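Local coordinates for sensor protein (Bacteroides thetaiotaomicron, PDB 2X7X) that binds fructose in its periplasmic domain, the part described here, and probably signals as a hybrid two-component histidine kinase, at residues A[17-22]-A[222-227]. Sequence-based numbering, arbitrary orientation.
Sequences DSWRHK and DALPGK. With FRU (beta-D-fructofuranose), chain E.
The indole of W19 meets L224 and D222 obliquely at its CD1 corner, where L224 CD2 comes within 3.7 Å of CD1; over one ring face sits the fructose, C3 offset toward the rim, and R20 CD lies in plane at the edge. The ring of Y245 also meets this indole, and the backbone O of Y245 accepts from W19 NE1. One face of the R20 guanidinium takes W19 CZ3 near its rim, while fructose O1 arrives at the edge, bonded to NE at 2.8 Å. In W19, CG stands anti to the backbone N (chi1 -169°), and from there the ring extends to the sugar, CE3 3.6 Å from fructose C1. The two methyls of L224 divide the first turn between them: CD1 packs on W19 CA at 3.6 Å and also touches S18 OG, whose hydrogen-bond partner is N229, and CD2 reaches the K22 CD methylene. Here, in this periplasmic-binding-protein fold, the start of helix 18-31 in one lobe faces the loop after strand 217-220 in the other, across the sugar cleft. Both segments grip the ligand: fructose O1 donates to D17 OD1 (2.7 Å), and O4 to D222 OD1 (2.5 Å); O3 also faces D222 OD2, at a separation too short to be taken literally. D17 is also the N-cap, its OD2 accepting from R20 N at 2.9 Å almost straight (172°). R20 NH1 adds a weak bond to fructose O5 and a salt bridge to D94, which itself binds the sugar.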
loop_
_atom_site.group_PDB
_atom_site.type_symbol
_atom_site.label_atom_id
_atom_site.label_comp_id
_atom_site.label_asym_id
_atom_site.label_seq_id
_atom_site.Cartn_x
_atom_site.Cartn_y
_atom_site.Cartn_z
ATOM N N ASP A 17 1.222 11.241 20.186
ATOM C CA ASP A 17 0.012 10.639 19.599
ATOM C C ASP A 17 0.437 9.547 18.608
ATOM O O ASP A 17 1.631 9.301 18.438
ATOM C CB ASP A 17 -0.821 11.704 18.871
ATOM C CG ASP A 17 0.038 12.623 17.985
ATOM O OD1 ASP A 17 -0.031 13.854 18.197
ATOM O OD2 ASP A 17 0.791 12.126 17.105
ATOM N N SER A 18 -0.523 8.926 17.923
ATOM C CA SER A 18 -0.211 7.810 17.017
ATOM C C SER A 18 0.635 8.206 15.797
ATOM O O SER A 18 1.327 7.357 15.220
ATOM C CB SER A 18 -1.482 7.070 16.583
ATOM O OG SER A 18 -2.322 7.921 15.836
ATOM N N TRP A 19 0.579 9.484 15.416
ATOM C CA TRP A 19 1.407 10.006 14.330
ATOM C C TRP A 19 2.870 10.136 14.776
ATOM O O TRP A 19 3.764 9.587 14.137
ATOM C CB TRP A 19 0.853 11.339 13.824
ATOM C CG TRP A 19 1.490 11.792 12.547
ATOM C CD1 TRP A 19 1.058 11.542 11.282
ATOM C CD2 TRP A 19 2.690 12.562 12.418
ATOM N NE1 TRP A 19 1.913 12.115 10.369
ATOM C CE2 TRP A 19 2.924 12.745 11.043
ATOM C CE3 TRP A 19 3.593 13.118 13.339
ATOM C CZ2 TRP A 19 4.017 13.461 10.558
ATOM C CZ3 TRP A 19 4.681 13.826 12.855
ATOM C CH2 TRP A 19 4.883 13.991 11.477
ATOM N N ARG A 20 3.107 10.845 15.878
ATOM C CA ARG A 20 4.442 10.879 16.498
ATOM C C ARG A 20 4.962 9.467 16.826
ATOM O O ARG A 20 6.105 9.126 16.497
ATOM C CB ARG A 20 4.471 11.768 17.748
ATOM C CG ARG A 20 3.907 13.174 17.573
ATOM C CD ARG A 20 4.788 14.094 16.722
ATOM N NE ARG A 20 4.039 15.245 16.211
ATOM C CZ ARG A 20 4.532 16.165 15.374
ATOM N NH1 ARG A 20 3.763 17.165 14.957
ATOM N NH2 ARG A 20 5.795 16.101 14.950
ATOM N N HIS A 21 4.115 8.643 17.439
ATOM C CA HIS A 21 4.480 7.269 17.763
ATOM C C HIS A 21 5.071 6.553 16.555
ATOM O O HIS A 21 6.148 5.962 16.640
ATOM C CB HIS A 21 3.289 6.494 18.318
ATOM C CG HIS A 21 3.678 5.227 19.010
ATOM N ND1 HIS A 21 4.159 5.206 20.306
ATOM C CD2 HIS A 21 3.680 3.938 18.586
ATOM C CE1 HIS A 21 4.432 3.958 20.651
ATOM N NE2 HIS A 21 4.150 3.169 19.627
ATOM N N LYS A 22 4.380 6.648 15.424
ATOM C CA LYS A 22 4.849 6.036 14.191
ATOM C C LYS A 22 6.214 6.575 13.719
ATOM O O LYS A 22 7.065 5.803 13.264
ATOM C CB LYS A 22 3.812 6.187 13.081
ATOM C CG LYS A 22 4.055 5.239 11.922
ATOM C CD LYS A 22 3.301 5.642 10.692
ATOM C CE LYS A 22 3.825 4.885 9.494
ATOM N NZ LYS A 22 3.890 5.771 8.301
ATOM N N ASP A 222 -3.437 13.306 7.243
ATOM C CA ASP A 222 -2.492 12.442 7.973
ATOM C C ASP A 222 -2.466 11.075 7.315
ATOM O O ASP A 222 -1.396 10.591 6.923
ATOM C CB ASP A 222 -2.800 12.308 9.469
ATOM C CG ASP A 222 -2.228 13.451 10.308
ATOM O OD1 ASP A 222 -1.330 14.187 9.856
ATOM O OD2 ASP A 222 -2.699 13.617 11.450
ATOM N N ALA A 223 -3.650 10.466 7.193
ATOM C CA ALA A 223 -3.826 9.163 6.529
ATOM C C ALA A 223 -2.958 8.024 7.081
ATOM O O ALA A 223 -2.348 7.288 6.313
ATOM C CB ALA A 223 -3.619 9.298 5.002
ATOM N N LEU A 224 -2.901 7.885 8.403
ATOM C CA LEU A 224 -2.175 6.767 9.039
ATOM C C LEU A 224 -2.941 5.455 8.885
ATOM O O LEU A 224 -4.172 5.458 8.871
ATOM C CB LEU A 224 -1.967 7.034 10.536
ATOM C CG LEU A 224 -1.075 8.186 11.007
ATOM C CD1 LEU A 224 -1.223 8.433 12.517
ATOM C CD2 LEU A 224 0.374 7.914 10.646
ATOM N N PRO A 225 -2.214 4.331 8.770
ATOM C CA PRO A 225 -2.836 3.002 8.872
ATOM C C PRO A 225 -3.070 2.647 10.334
ATOM O O PRO A 225 -2.695 3.418 11.202
ATOM C CB PRO A 225 -1.779 2.071 8.276
ATOM C CG PRO A 225 -0.468 2.782 8.515
ATOM C CD PRO A 225 -0.775 4.257 8.437
ATOM N N GLY A 226 -3.677 1.494 10.606
ATOM C CA GLY A 226 -3.920 1.056 11.978
ATOM C C GLY A 226 -5.293 1.409 12.514
ATOM O O GLY A 226 -5.977 2.279 11.965
ATOM N N LYS A 227 -5.683 0.731 13.595
ATOM C CA LYS A 227 -6.958 0.966 14.281
ATOM C C LYS A 227 -7.032 2.410 14.785
ATOM O O LYS A 227 -6.026 2.960 15.222
ATOM C CB LYS A 227 -7.146 -0.029 15.447
ATOM C CG LYS A 227 -8.519 0.073 16.174
ATOM C CD LYS A 227 -8.562 -0.697 17.515
HETATM C C1 FRU E . 0.915 14.960 14.934
HETATM C C2 FRU E . 0.098 16.050 14.265
HETATM C C3 FRU E . -0.573 15.562 12.984
HETATM C C4 FRU E . -0.442 16.769 12.076
HETATM C C5 FRU E . 0.948 17.265 12.449
HETATM C C6 FRU E . 1.219 18.737 12.143
HETATM O O1 FRU E . 1.217 15.341 16.274
HETATM O O2 FRU E . -0.846 16.556 15.215
HETATM O O3 FRU E . -1.925 15.128 13.189
HETATM O O4 FRU E . -0.575 16.439 10.689
HETATM O O5 FRU E . 0.980 17.093 13.869
HETATM O O6 FRU E . 2.600 19.040 12.426
#